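Local coordinates for protein cytolethal distending toxin subunit B (Escherichia coli, PDB 2F1N) that nicks DNA as the endonuclease subunit of a tripartite toxin, very probably damaging the DNA of intoxicated cells and so arresting their cycle at G2/M, at residues N37-I42 against W82-N87; A52-G57 against F143-A148; D155-V160 against F186-A191. All coordinates share one frame; numbering follows the deposited sequence.

Contact 1 of 3, residues N37-I42 against W82-N87; sequences NVRQLI and WNLSTN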
# COMPACT_ATOMS: atom_id res chain seq x y z
N ASN A 37 4.76 -0.56 -16.36
CA ASN A 37 4.52 -1.62 -15.38
C ASN A 37 3.39 -1.32 -14.41
O ASN A 37 2.50 -2.13 -14.25
CB ASN A 37 5.79 -1.98 -14.64
CG ASN A 37 6.93 -2.32 -15.61
OD1 ASN A 37 6.80 -3.25 -16.44
ND2 ASN A 37 8.00 -1.58 -15.53
N VAL A 38 3.38 -0.14 -13.79
CA VAL A 38 2.21 0.20 -12.97
C VAL A 38 0.91 0.27 -13.79
O VAL A 38 -0.14 -0.22 -13.34
CB VAL A 38 2.43 1.55 -12.20
CG1 VAL A 38 1.11 2.01 -11.60
CG2 VAL A 38 3.54 1.43 -11.11
N ARG A 39 1.00 0.85 -14.98
CA ARG A 39 -0.16 0.93 -15.86
C ARG A 39 -0.79 -0.45 -16.13
O ARG A 39 -2.01 -0.59 -16.07
CB ARG A 39 0.26 1.54 -17.18
CG ARG A 39 -0.91 1.62 -18.14
CD ARG A 39 -0.50 2.01 -19.53
NE ARG A 39 -0.23 3.43 -19.65
CZ ARG A 39 -1.16 4.34 -19.98
NH1 ARG A 39 -2.41 3.96 -20.19
NH2 ARG A 39 -0.84 5.63 -20.11
N GLN A 40 0.05 -1.44 -16.40
CA GLN A 40 -0.43 -2.81 -16.61
C GLN A 40 -1.11 -3.42 -15.39
O GLN A 40 -2.12 -4.12 -15.54
CB GLN A 40 0.71 -3.70 -17.14
CG GLN A 40 1.02 -3.51 -18.71
CD GLN A 40 0.42 -2.25 -19.39
OE1 GLN A 40 1.18 -1.35 -19.85
NE2 GLN A 40 -0.92 -2.21 -19.51
N LEU A 41 -0.60 -3.14 -14.19
CA LEU A 41 -1.25 -3.62 -12.98
C LEU A 41 -2.65 -3.06 -12.72
O LEU A 41 -3.51 -3.80 -12.19
CB LEU A 41 -0.38 -3.35 -11.75
CG LEU A 41 0.77 -4.27 -11.37
CD1 LEU A 41 0.37 -5.73 -11.06
CD2 LEU A 41 1.69 -4.28 -12.49
N ILE A 42 -2.86 -1.79 -13.08
CA ILE A 42 -4.11 -1.06 -12.80
C ILE A 42 -5.11 -0.92 -13.96
O ILE A 42 -6.14 -0.22 -13.84
CB ILE A 42 -3.81 0.34 -12.19
CG1 ILE A 42 -3.11 1.25 -13.23
CG2 ILE A 42 -3.00 0.16 -10.89
CD1 ILE A 42 -3.21 2.69 -12.93
N TRP A 82 -4.54 10.79 -13.20
CA TRP A 82 -3.72 10.21 -14.28
C TRP A 82 -4.68 9.68 -15.32
O TRP A 82 -5.40 8.68 -15.12
CB TRP A 82 -2.80 9.11 -13.70
CG TRP A 82 -1.80 8.49 -14.66
CD1 TRP A 82 -1.33 9.01 -15.86
CD2 TRP A 82 -1.15 7.23 -14.48
NE1 TRP A 82 -0.41 8.14 -16.41
CE2 TRP A 82 -0.27 7.05 -15.57
CE3 TRP A 82 -1.20 6.25 -13.47
CZ2 TRP A 82 0.53 5.89 -15.71
CZ3 TRP A 82 -0.36 5.10 -13.58
CH2 TRP A 82 0.49 4.96 -14.70
N ASN A 83 -4.70 10.39 -16.46
CA ASN A 83 -5.63 10.01 -17.55
C ASN A 83 -4.98 8.90 -18.34
O ASN A 83 -3.87 9.07 -18.81
CB ASN A 83 -5.92 11.23 -18.46
CG ASN A 83 -7.09 10.97 -19.44
OD1 ASN A 83 -7.36 9.85 -19.82
ND2 ASN A 83 -7.76 12.04 -19.84
N LEU A 84 -5.66 7.76 -18.47
CA LEU A 84 -5.01 6.56 -19.03
C LEU A 84 -5.45 6.30 -20.47
O LEU A 84 -4.78 5.56 -21.20
CB LEU A 84 -5.32 5.32 -18.18
CG LEU A 84 -4.77 5.30 -16.75
CD1 LEU A 84 -5.21 4.06 -16.01
CD2 LEU A 84 -3.22 5.36 -16.77
N SER A 85 -6.60 6.86 -20.85
CA SER A 85 -7.22 6.61 -22.17
C SER A 85 -8.58 7.27 -22.17
O SER A 85 -9.10 7.60 -21.12
CB SER A 85 -7.40 5.11 -22.46
OG SER A 85 -7.97 4.86 -23.75
N THR A 86 -9.15 7.49 -23.36
CA THR A 86 -10.54 7.95 -23.45
C THR A 86 -11.46 6.90 -24.10
O THR A 86 -12.46 7.25 -24.74
CB THR A 86 -10.68 9.34 -24.16
OG1 THR A 86 -9.65 10.24 -23.69
CG2 THR A 86 -11.97 10.05 -23.71
N ASN A 87 -11.10 5.63 -23.92
CA ASN A 87 -11.88 4.49 -24.39
C ASN A 87 -11.84 3.41 -23.33
O ASN A 87 -12.82 3.18 -22.62
CB ASN A 87 -11.34 3.93 -25.72
CG ASN A 87 -10.69 5.00 -26.60
OD1 ASN A 87 -11.38 5.72 -27.34
ND2 ASN A 87 -9.36 5.11 -26.52
O HOH W 1 -2.31 7.94 -20.87
O HOH W 2 1.17 8.03 -18.83

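Contact 2 of 3, residues A52-G57 against F143-A148; sequences AVQEAG and FFTAHA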
# COMPACT_ATOMS: atom_id res chain seq x y z
N ALA A 52 -0.61 -0.31 -3.80
CA ALA A 52 0.30 0.35 -2.89
C ALA A 52 1.69 0.23 -3.50
O ALA A 52 2.11 -0.85 -3.95
CB ALA A 52 0.27 -0.31 -1.49
N VAL A 53 2.40 1.34 -3.49
CA VAL A 53 3.75 1.38 -4.09
C VAL A 53 4.78 1.88 -3.07
O VAL A 53 4.51 2.85 -2.30
CB VAL A 53 3.76 2.34 -5.33
CG1 VAL A 53 5.15 2.27 -6.10
CG2 VAL A 53 2.60 2.02 -6.29
N GLN A 54 5.96 1.22 -3.05
CA GLN A 54 7.10 1.68 -2.25
C GLN A 54 8.31 1.95 -3.19
O GLN A 54 8.31 1.48 -4.32
CB GLN A 54 7.51 0.65 -1.16
CG GLN A 54 6.25 0.26 -0.28
CD GLN A 54 5.47 -0.86 -0.94
OE1 GLN A 54 6.06 -1.75 -1.57
NE2 GLN A 54 4.11 -0.77 -0.88
N GLU A 55 9.26 2.76 -2.71
CA GLU A 55 10.39 3.27 -3.55
C GLU A 55 9.82 3.76 -4.88
O GLU A 55 10.28 3.37 -5.97
CB GLU A 55 11.45 2.17 -3.74
CG GLU A 55 11.96 1.68 -2.39
CD GLU A 55 13.16 0.73 -2.47
OE1 GLU A 55 13.98 0.83 -3.43
OE2 GLU A 55 13.28 -0.05 -1.51
N ALA A 56 8.84 4.66 -4.78
CA ALA A 56 7.98 4.97 -5.93
C ALA A 56 8.64 5.93 -6.94
O ALA A 56 8.11 6.10 -8.05
CB ALA A 56 6.62 5.56 -5.45
N GLY A 57 9.79 6.52 -6.61
CA GLY A 57 10.37 7.44 -7.59
C GLY A 57 9.53 8.72 -7.69
O GLY A 57 9.23 9.36 -6.69
N PHE A 143 -6.98 1.80 3.04
CA PHE A 143 -5.86 1.06 2.51
C PHE A 143 -4.61 1.91 2.68
O PHE A 143 -4.66 3.10 2.38
CB PHE A 143 -6.09 0.84 1.01
CG PHE A 143 -7.33 0.04 0.73
CD1 PHE A 143 -7.28 -1.36 0.72
CD2 PHE A 143 -8.54 0.69 0.52
CE1 PHE A 143 -8.45 -2.12 0.47
CE2 PHE A 143 -9.72 -0.07 0.26
CZ PHE A 143 -9.64 -1.45 0.23
N PHE A 144 -3.54 1.30 3.22
CA PHE A 144 -2.26 1.99 3.46
C PHE A 144 -1.16 1.37 2.65
O PHE A 144 -1.17 0.17 2.36
CB PHE A 144 -1.85 1.92 4.94
CG PHE A 144 -2.73 2.75 5.86
CD1 PHE A 144 -4.01 2.32 6.18
CD2 PHE A 144 -2.32 4.02 6.27
CE1 PHE A 144 -4.86 3.12 7.03
CE2 PHE A 144 -3.13 4.81 7.09
CZ PHE A 144 -4.41 4.38 7.45
N THR A 145 -0.21 2.23 2.25
CA THR A 145 1.09 1.72 1.81
C THR A 145 2.19 1.92 2.88
O THR A 145 2.24 2.95 3.53
CB THR A 145 1.47 2.36 0.45
OG1 THR A 145 2.76 1.85 0.03
CG2 THR A 145 1.64 3.92 0.57
N ALA A 146 3.02 0.89 3.09
CA ALA A 146 4.04 0.92 4.17
C ALA A 146 5.37 0.43 3.65
O ALA A 146 5.44 -0.45 2.75
CB ALA A 146 3.65 0.06 5.33
N HIS A 147 6.43 1.05 4.18
CA HIS A 147 7.76 0.57 3.82
C HIS A 147 8.64 0.60 5.07
O HIS A 147 9.25 1.62 5.40
CB HIS A 147 8.36 1.43 2.72
CG HIS A 147 9.71 0.93 2.27
ND1 HIS A 147 10.55 1.70 1.50
CD2 HIS A 147 10.35 -0.25 2.50
CE1 HIS A 147 11.67 1.02 1.27
NE2 HIS A 147 11.58 -0.17 1.87
N ALA A 148 8.72 -0.54 5.75
CA ALA A 148 9.46 -0.63 7.01
C ALA A 148 10.95 -0.62 6.70
O ALA A 148 11.33 -0.89 5.59
CB ALA A 148 9.07 -1.92 7.76
O HOH W 3 9.29 3.61 -0.03

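Contact 3 of 3, residues D155-V160 against F186-A191; sequences DAPALV and FNREPA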
# COMPACT_ATOMS: atom_id res chain seq x y z
N ASP A 155 10.82 -1.51 12.34
CA ASP A 155 9.59 -0.83 12.74
C ASP A 155 8.27 -1.43 12.25
O ASP A 155 7.17 -0.87 12.49
CB ASP A 155 9.70 0.65 12.36
CG ASP A 155 9.95 0.88 10.86
OD1 ASP A 155 10.56 0.01 10.16
OD2 ASP A 155 9.59 1.96 10.33
N ALA A 156 8.34 -2.60 11.60
CA ALA A 156 7.09 -3.19 11.08
C ALA A 156 5.99 -3.37 12.14
O ALA A 156 4.84 -2.96 11.88
CB ALA A 156 7.34 -4.50 10.30
N PRO A 157 6.26 -3.98 13.30
CA PRO A 157 5.17 -4.13 14.29
C PRO A 157 4.57 -2.78 14.73
O PRO A 157 3.35 -2.65 14.86
CB PRO A 157 5.85 -4.82 15.47
CG PRO A 157 7.02 -5.60 14.87
CD PRO A 157 7.51 -4.63 13.78
N ALA A 158 5.43 -1.80 14.95
CA ALA A 158 4.98 -0.45 15.35
C ALA A 158 4.15 0.25 14.27
O ALA A 158 3.22 1.01 14.60
CB ALA A 158 6.22 0.41 15.70
N LEU A 159 4.50 0.04 12.98
CA LEU A 159 3.65 0.55 11.90
C LEU A 159 2.23 -0.03 11.96
O LEU A 159 1.24 0.70 11.79
CB LEU A 159 4.25 0.25 10.53
CG LEU A 159 5.51 1.09 10.27
CD1 LEU A 159 6.32 0.51 9.03
CD2 LEU A 159 5.17 2.57 10.06
N VAL A 160 2.14 -1.34 12.15
CA VAL A 160 0.83 -2.00 12.20
C VAL A 160 0.09 -1.46 13.42
O VAL A 160 -1.12 -1.16 13.33
CB VAL A 160 0.93 -3.52 12.30
CG1 VAL A 160 -0.48 -4.16 12.44
CG2 VAL A 160 1.60 -4.11 11.04
N PHE A 186 7.32 -5.00 4.41
CA PHE A 186 7.51 -4.99 5.86
C PHE A 186 8.93 -5.33 6.28
O PHE A 186 9.29 -5.19 7.45
CB PHE A 186 6.51 -5.94 6.51
CG PHE A 186 5.09 -5.47 6.41
CD1 PHE A 186 4.62 -4.49 7.29
CD2 PHE A 186 4.24 -5.97 5.43
CE1 PHE A 186 3.28 -4.02 7.17
CE2 PHE A 186 2.89 -5.53 5.31
CZ PHE A 186 2.42 -4.56 6.20
N ASN A 187 9.72 -5.81 5.32
CA ASN A 187 11.16 -6.08 5.56
C ASN A 187 11.44 -7.04 6.71
O ASN A 187 12.52 -7.02 7.29
CB ASN A 187 11.96 -4.76 5.72
CG ASN A 187 12.69 -4.37 4.46
OD1 ASN A 187 13.31 -5.23 3.79
ND2 ASN A 187 12.61 -3.12 4.08
N ARG A 188 10.47 -7.92 6.97
CA ARG A 188 10.58 -9.10 7.84
C ARG A 188 9.51 -10.09 7.37
O ARG A 188 8.54 -9.68 6.71
CB ARG A 188 10.42 -8.73 9.32
CG ARG A 188 9.06 -8.15 9.70
CD ARG A 188 8.92 -8.13 11.25
NE ARG A 188 9.74 -7.12 11.88
CZ ARG A 188 9.96 -7.07 13.22
NH1 ARG A 188 9.49 -8.04 14.01
NH2 ARG A 188 10.66 -6.08 13.77
N GLU A 189 9.70 -11.38 7.68
CA GLU A 189 8.81 -12.41 7.20
C GLU A 189 7.49 -12.33 7.99
O GLU A 189 7.47 -11.78 9.06
CB GLU A 189 9.50 -13.80 7.35
CG GLU A 189 9.49 -14.61 6.08
CD GLU A 189 10.69 -14.35 5.20
OE1 GLU A 189 11.46 -13.42 5.50
OE2 GLU A 189 10.87 -15.11 4.23
N PRO A 190 6.39 -12.81 7.42
CA PRO A 190 5.06 -12.73 8.06
C PRO A 190 4.99 -13.24 9.52
O PRO A 190 4.46 -12.57 10.40
CB PRO A 190 4.21 -13.58 7.13
CG PRO A 190 4.82 -13.41 5.82
CD PRO A 190 6.29 -13.43 6.08
N ALA A 191 5.47 -14.45 9.78
CA ALA A 191 5.46 -14.94 11.16
C ALA A 191 6.30 -14.09 12.11
O ALA A 191 5.98 -13.97 13.31
CB ALA A 191 5.90 -16.43 11.22

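Contact 1 of 3, residues N37-I42 against W82-N87
R39 reaches off helix 31-42 to the end of strand 78-83 and makes the one direct hydrogen bond between the two segments, to the backbone of L84. Its NH1 lies 3.0 Å from L84 O, with an N-H...O angle of 164°, and the carbonyl takes the proton on a lone pair in its own plane, while the oxygen sits almost in the guanidinium plane. The side chain leaves the helix with CG anti to the backbone N (chi1 179°) and bends at chi3, which turns the flat group toward the strand end. Water adds to the grip. One molecule, 2.8 Å from R39 NH2, donates to N83 O; a second accepts from W82 NE1 at 2.9 Å and only weakly from R39 NH2. Within its own helix, N35 also accepts from NH2.

The apolar part is built round L84 and W82. L84 CD2 sits over the centre of the W82 ring, a CH-pi arrangement, and also lies against one face of the R39 guanidinium, 3.8 Å from NH1; the methyl is thus flanked by two flat groups. I42 CD1 fills the angle between these residues, 3.8 Å from W82 CZ3 and 3.9 Å from L84 CD1. V38 CG1 comes to the rim of the indole near its plane, 4.0 Å from CZ3. Beneath, V38 and I42 also rest on L51 of strand 50-56, and W82 packs on V93 and I95 of the neighbouring strand.

The arrangement is that of a helix laid across the outer face of a beta sheet, here the eight-stranded one, as in the layered alpha/beta sandwich of the DNase I-like fold.

Contact 2 of 3, residues A52-G57 against F143-A148
T145 and A52 point at each other, T145 CB 3.5 Å from A52 CB. T145 holds OG1 anti to its backbone N, which carries the hydroxyl across to the other strand, where it donates to V53 O at 3.1 Å. The proton approaches from above the carbonyl plane, at a C=O...O angle of 109°, and not along a lone pair; the same residue V53 is also paired through its backbone with A110 of the next strand.

One step on, Q54 and H147 face each other through their aliphatic parts. Q54 CG is 3.8 Å from H147 CB and 3.2 Å from A146 O, the chain of Q54 sliding past T145 in the opposite direction. The two strands come from different sheets, and their touching parts run 25° apart: this is the interior of the beta sandwich of the DNase I-like fold, where side chains of the two layers meet.

At E55 the chain turns a corner, and its extended side chain crosses the H147 imidazole obliquely, carboxylate and ring planes 26° apart. E55 OE2 comes to 3.4 Å from H147 CE1, a carbon, while its hydrogen bond is to N22 ND2. A glutamate and a histidine meeting at this end of the sandwich are consistent with the active-site region of this nuclease family. A water joins the two residues by another route, accepting from E55 N at 2.8 Å and sitting 2.8 Å from H147 ND1, with N187 and D185 packed against the imidazole.

Contact 3 of 3, residues D155-V160 against F186-A191
R188 starts with CG between its backbone N and carbonyl carbon (chi1 63°) and bends again at chi3 (73°), which swings its guanidinium onto the P157 ring at the start of helix 156-168. The two side chains cross at about a right angle. P157 CD stands over the centre of the flat group, 3.5 Å from NH2, and P157 CG is 3.6 Å from NH1. On the way there the arginine's aliphatic part runs alongside A156, whose CB is 3.9 Å from R188 NE.

F186 also meets A156. The alanine CB is 3.5 Å from F186 O and touches the phenyl at its edge, 4.1 Å from CD1. One turn further along the helix V160 CG2 comes obliquely to F186 CE1, at 4.2 Å. The ring is stacked on Y223 of strand 222-228 as well, so it lies between that strand and the helix.

There are no direct hydrogen bonds between the two segments; N154 supplies the polar link. Its OD1 accepts from both R188 NE and A156 N, and its ND2 donates to F186 O. R188 NH1 has a salt bridge to D192, which may offset the cost of placing a cation beside a helix N terminus.

R188, itself buried, is the first residue of the nuclear localization signal. The whole is typical of a beta-alpha-beta crossover, with helix 156-168 joining the parallel strands 141-147 and 179-183 and its first turn packed on the loop that follows the second strand.

From the N terminus, helix 31-42 enters contact 1 and strand 50-56 enters contact 2 before either has found its partner. Contact 1 closes its loop at 82-87, contact 2 only at 143-148, so the two cross along the chain. The first ties a helix to the eight-stranded sheet; the second joins that sheet to the six-stranded one. Contact 3 follows in series, closing the short loop from 155-160 to 186-191 on the second sheet, about 31 Å from contact 1 between centres and on the opposite side of the molecule. Contacts 2 and 3 meet where A148 O lies 3.0 Å from N187 ND2, a probable hydrogen bond.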